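Local coordinates for protein acidocalcisomal pyrophosphatase (Trypanosoma brucei brucei, PDB 5C5V) that probably hydrolyses inorganic pyrophosphate in a magnesium-dependent reaction, as a soluble enzyme of the PPase family that also carries EF-hands, at residues 202-207 and 324-329. Sequence-based numbering, arbitrary orientation.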
ATOM      1  N   PRO A 202      -3.395  25.263 -11.369  1.00 50.58           N
ATOM      2  CA  PRO A 202      -3.860  26.651 -11.290  1.00 51.60           C
ATOM      3  C   PRO A 202      -2.686  27.623 -11.174  1.00 51.90           C
ATOM      4  O   PRO A 202      -1.598  27.192 -10.791  1.00 51.51           O
ATOM      5  CB  PRO A 202      -4.720  26.662 -10.017  1.00 51.94           C
ATOM      6  CG  PRO A 202      -4.150  25.566  -9.181  1.00 50.97           C
ATOM      7  CD  PRO A 202      -3.746  24.489 -10.167  1.00 50.18           C
ATOM      8  N   GLN A 203      -2.905  28.895 -11.519  1.00 51.35           N
ATOM      9  CA  GLN A 203      -1.904  29.957 -11.339  1.00 52.01           C
ATOM     10  C   GLN A 203      -0.621  29.664 -12.119  1.00 51.51           C
ATOM     11  O   GLN A 203       0.481  29.994 -11.676  1.00 51.57           O
ATOM     12  CB  GLN A 203      -1.597  30.162  -9.852  1.00 52.24           C
ATOM     13  CG  GLN A 203      -2.852  30.401  -9.011  1.00 52.62           C
ATOM     14  CD  GLN A 203      -2.567  30.740  -7.544  1.00 53.08           C
ATOM     15  OE1 GLN A 203      -1.572  30.295  -6.957  1.00 52.87           O
ATOM     16  NE2 GLN A 203      -3.446  31.544  -6.954  1.00 53.75           N
ATOM     17  N   THR A 204      -0.786  29.025 -13.275  1.00 52.11           N
ATOM     18  CA  THR A 204       0.296  28.872 -14.244  1.00 51.83           C
ATOM     19  C   THR A 204      -0.206  29.261 -15.622  1.00 52.13           C
ATOM     20  O   THR A 204      -1.411  29.249 -15.885  1.00 52.48           O
ATOM     21  CB  THR A 204       0.834  27.426 -14.320  1.00 50.66           C
ATOM     22  OG1 THR A 204      -0.217  26.564 -14.771  1.00 50.32           O
ATOM     23  CG2 THR A 204       1.335  26.953 -12.967  1.00 50.38           C
ATOM     24  N   TRP A 205       0.724  29.552 -16.516  1.00 52.83           N
ATOM     25  CA  TRP A 205       0.372  29.908 -17.874  1.00 53.29           C
ATOM     26  C   TRP A 205       1.548  29.636 -18.819  1.00 53.01           C
ATOM     27  O   TRP A 205       2.677  30.096 -18.579  1.00 52.98           O
ATOM     28  CB  TRP A 205      -0.062  31.381 -17.932  1.00 54.28           C
ATOM     29  CG  TRP A 205      -0.411  31.900 -19.300  1.00 54.86           C
ATOM     30  CD1 TRP A 205      -1.330  31.386 -20.174  1.00 54.87           C
ATOM     31  CD2 TRP A 205       0.146  33.057 -19.936  1.00 55.38           C
ATOM     32  NE1 TRP A 205      -1.363  32.143 -21.321  1.00 55.45           N
ATOM     33  CE2 TRP A 205      -0.468  33.177 -21.198  1.00 55.75           C
ATOM     34  CE3 TRP A 205       1.118  33.990 -19.567  1.00 55.68           C
ATOM     35  CZ2 TRP A 205      -0.145  34.205 -22.091  1.00 56.37           C
ATOM     36  CZ3 TRP A 205       1.433  35.012 -20.456  1.00 56.37           C
ATOM     37  CH2 TRP A 205       0.805  35.109 -21.698  1.00 56.52           C
ATOM     38  N   GLU A 206       1.290  28.879 -19.882  1.00 55.21           N
ATOM     39  CA  GLU A 206       2.300  28.661 -20.915  1.00 55.05           C
ATOM     40  C   GLU A 206       2.350  29.898 -21.809  1.00 55.78           C
ATOM     41  O   GLU A 206       1.677  29.969 -22.841  1.00 56.12           O
ATOM     42  CB  GLU A 206       1.994  27.405 -21.735  1.00 54.55           C
ATOM     43  CG  GLU A 206       1.925  26.128 -20.908  1.00 53.77           C
ATOM     44  CD  GLU A 206       3.291  25.508 -20.645  1.00 53.20           C
ATOM     45  OE1 GLU A 206       4.302  26.238 -20.644  1.00 53.61           O
ATOM     46  OE2 GLU A 206       3.358  24.273 -20.442  1.00 52.78           O
ATOM     47  N   SER A 207       3.154  30.867 -21.387  1.00 56.13           N
ATOM     48  CA  SER A 207       3.191  32.192 -21.993  1.00 57.06           C
ATOM     49  C   SER A 207       3.439  32.195 -23.501  1.00 57.07           C
ATOM     50  O   SER A 207       4.355  31.540 -23.998  1.00 56.42           O
ATOM     51  CB  SER A 207       4.275  33.031 -21.316  1.00 57.24           C
ATOM     52  OG  SER A 207       4.378  34.284 -21.944  1.00 58.24           O
ATOM     53  N   ASP A 324       7.431  26.604 -11.438  1.00 55.96           N
ATOM     54  CA  ASP A 324       7.755  27.879 -10.800  1.00 57.25           C
ATOM     55  C   ASP A 324       7.772  29.021 -11.816  1.00 57.58           C
ATOM     56  O   ASP A 324       7.197  30.095 -11.592  1.00 58.40           O
ATOM     57  CB  ASP A 324       9.114  27.785 -10.105  1.00 57.73           C
ATOM     58  CG  ASP A 324       9.568  29.119  -9.511  1.00 59.51           C
ATOM     59  OD1 ASP A 324       8.830  29.692  -8.685  1.00 60.33           O
ATOM     60  OD2 ASP A 324      10.662  29.606  -9.883  1.00 59.58           O
ATOM     61  N   GLU A 325       8.438  28.777 -12.942  1.00 58.16           N
ATOM     62  CA  GLU A 325       8.548  29.773 -13.993  1.00 58.38           C
ATOM     63  C   GLU A 325       7.192  30.073 -14.638  1.00 58.28           C
ATOM     64  O   GLU A 325       6.912  31.218 -14.964  1.00 58.96           O
ATOM     65  CB  GLU A 325       9.560  29.320 -15.041  1.00 57.74           C
ATOM     66  CG  GLU A 325      10.976  29.259 -14.496  1.00 58.07           C
ATOM     67  CD  GLU A 325      11.978  28.712 -15.501  1.00 57.96           C
ATOM     68  OE1 GLU A 325      11.586  28.382 -16.654  1.00 57.39           O
ATOM     69  OE2 GLU A 325      13.159  28.571 -15.119  1.00 58.23           O
ATOM     70  N   SER A 326       6.330  29.073 -14.791  1.00 53.89           N
ATOM     71  CA  SER A 326       5.006  29.367 -15.339  1.00 54.13           C
ATOM     72  C   SER A 326       4.120  30.095 -14.320  1.00 54.85           C
ATOM     73  O   SER A 326       3.112  30.689 -14.684  1.00 55.17           O
ATOM     74  CB  SER A 326       4.300  28.095 -15.812  1.00 53.12           C
ATOM     75  OG  SER A 326       3.870  27.334 -14.699  1.00 53.12           O
ATOM     76  N   HIS A 327       4.478  29.997 -13.043  1.00 53.51           N
ATOM     77  CA  HIS A 327       3.801  30.732 -11.982  1.00 54.34           C
ATOM     78  C   HIS A 327       4.150  32.211 -12.117  1.00 55.55           C
ATOM     79  O   HIS A 327       3.292  33.079 -11.997  1.00 56.38           O
ATOM     80  CB  HIS A 327       4.223  30.189 -10.615  1.00 54.59           C
ATOM     81  CG  HIS A 327       3.334  30.602  -9.483  1.00 55.44           C
ATOM     82  ND1 HIS A 327       1.959  30.522  -9.547  1.00 54.94           N
ATOM     83  CD2 HIS A 327       3.626  31.031  -8.232  1.00 56.21           C
ATOM     84  CE1 HIS A 327       1.440  30.913  -8.396  1.00 55.63           C
ATOM     85  NE2 HIS A 327       2.431  31.226  -7.580  1.00 56.48           N
ATOM     86  N   ASN A 328       5.423  32.478 -12.392  1.00 56.87           N
ATOM     87  CA  ASN A 328       5.888  33.832 -12.658  1.00 57.71           C
ATOM     88  C   ASN A 328       5.184  34.437 -13.858  1.00 57.79           C
ATOM     89  O   ASN A 328       4.747  35.589 -13.816  1.00 58.61           O
ATOM     90  CB  ASN A 328       7.394  33.846 -12.890  1.00 57.46           C
ATOM     91  CG  ASN A 328       8.162  33.520 -11.649  1.00 57.91           C
ATOM     92  OD1 ASN A 328       7.675  33.732 -10.549  1.00 58.97           O
ATOM     93  ND2 ASN A 328       9.362  33.002 -11.805  1.00 57.69           N
ATOM     94  N   MET A 329       5.080  33.648 -14.924  1.00 56.61           N
ATOM     95  CA  MET A 329       4.409  34.076 -16.146  1.00 56.70           C
ATOM     96  C   MET A 329       2.943  34.380 -15.851  1.00 57.30           C
ATOM     97  O   MET A 329       2.379  35.344 -16.377  1.00 57.77           O
ATOM     98  CB  MET A 329       4.506  33.002 -17.238  1.00 55.73           C
ATOM     99  CG  MET A 329       5.914  32.663 -17.711  1.00 55.33           C
ATOM    100  SD  MET A 329       5.990  31.072 -18.616  1.00 54.45           S
ATOM    101  CE  MET A 329       7.759  30.903 -18.792  1.00 53.73           C
TER
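Q203 meets H327 twice, through its backbone and through its side chain. H327 ND1 lies 2.6 Å from Q203 O, which can only accept, so ND1 is the donor; the bond is nearly straight (170° at the hydrogen) and lies in both the carbonyl plane and the imidazole plane. H327 has CG anti to its backbone N (chi1 -164°), which carries the ring alongside the extended Q203 side chain, with H327 CE1 3.4 Å from Q203 OE1. In that side chain NE2 bonds H130 O and OE1 bonds L134 N. At T204, CB and CG2 pack onto S326 OG, each 3.1 Å from it, while the two hydroxyls turn to other partners: T204 OG1 to F201 O and V223 N, S326 OG to I323 O. W205 N then donates to S326 O at 3.2 Å, a bent bond (137°) whose donor stands above the carbonyl plane. At the indole edge, W205 CE3 comes 3.7 Å from M329 O, near the ring plane, with M329 CB as its apolar neighbour. W205 NE1 bonds N220 OD1, next to the magnesium ligand D221, whose side chain is about 6 Å from that of W205. Last, S207 CB rests against M329 SD at 3.8 Å; M329 also packs on V18 of the second subunit. The contact is largely buried and fastens the loop after strand 197-200, which leads to strand 224-227 of the mixed sheet, against helix 316-336.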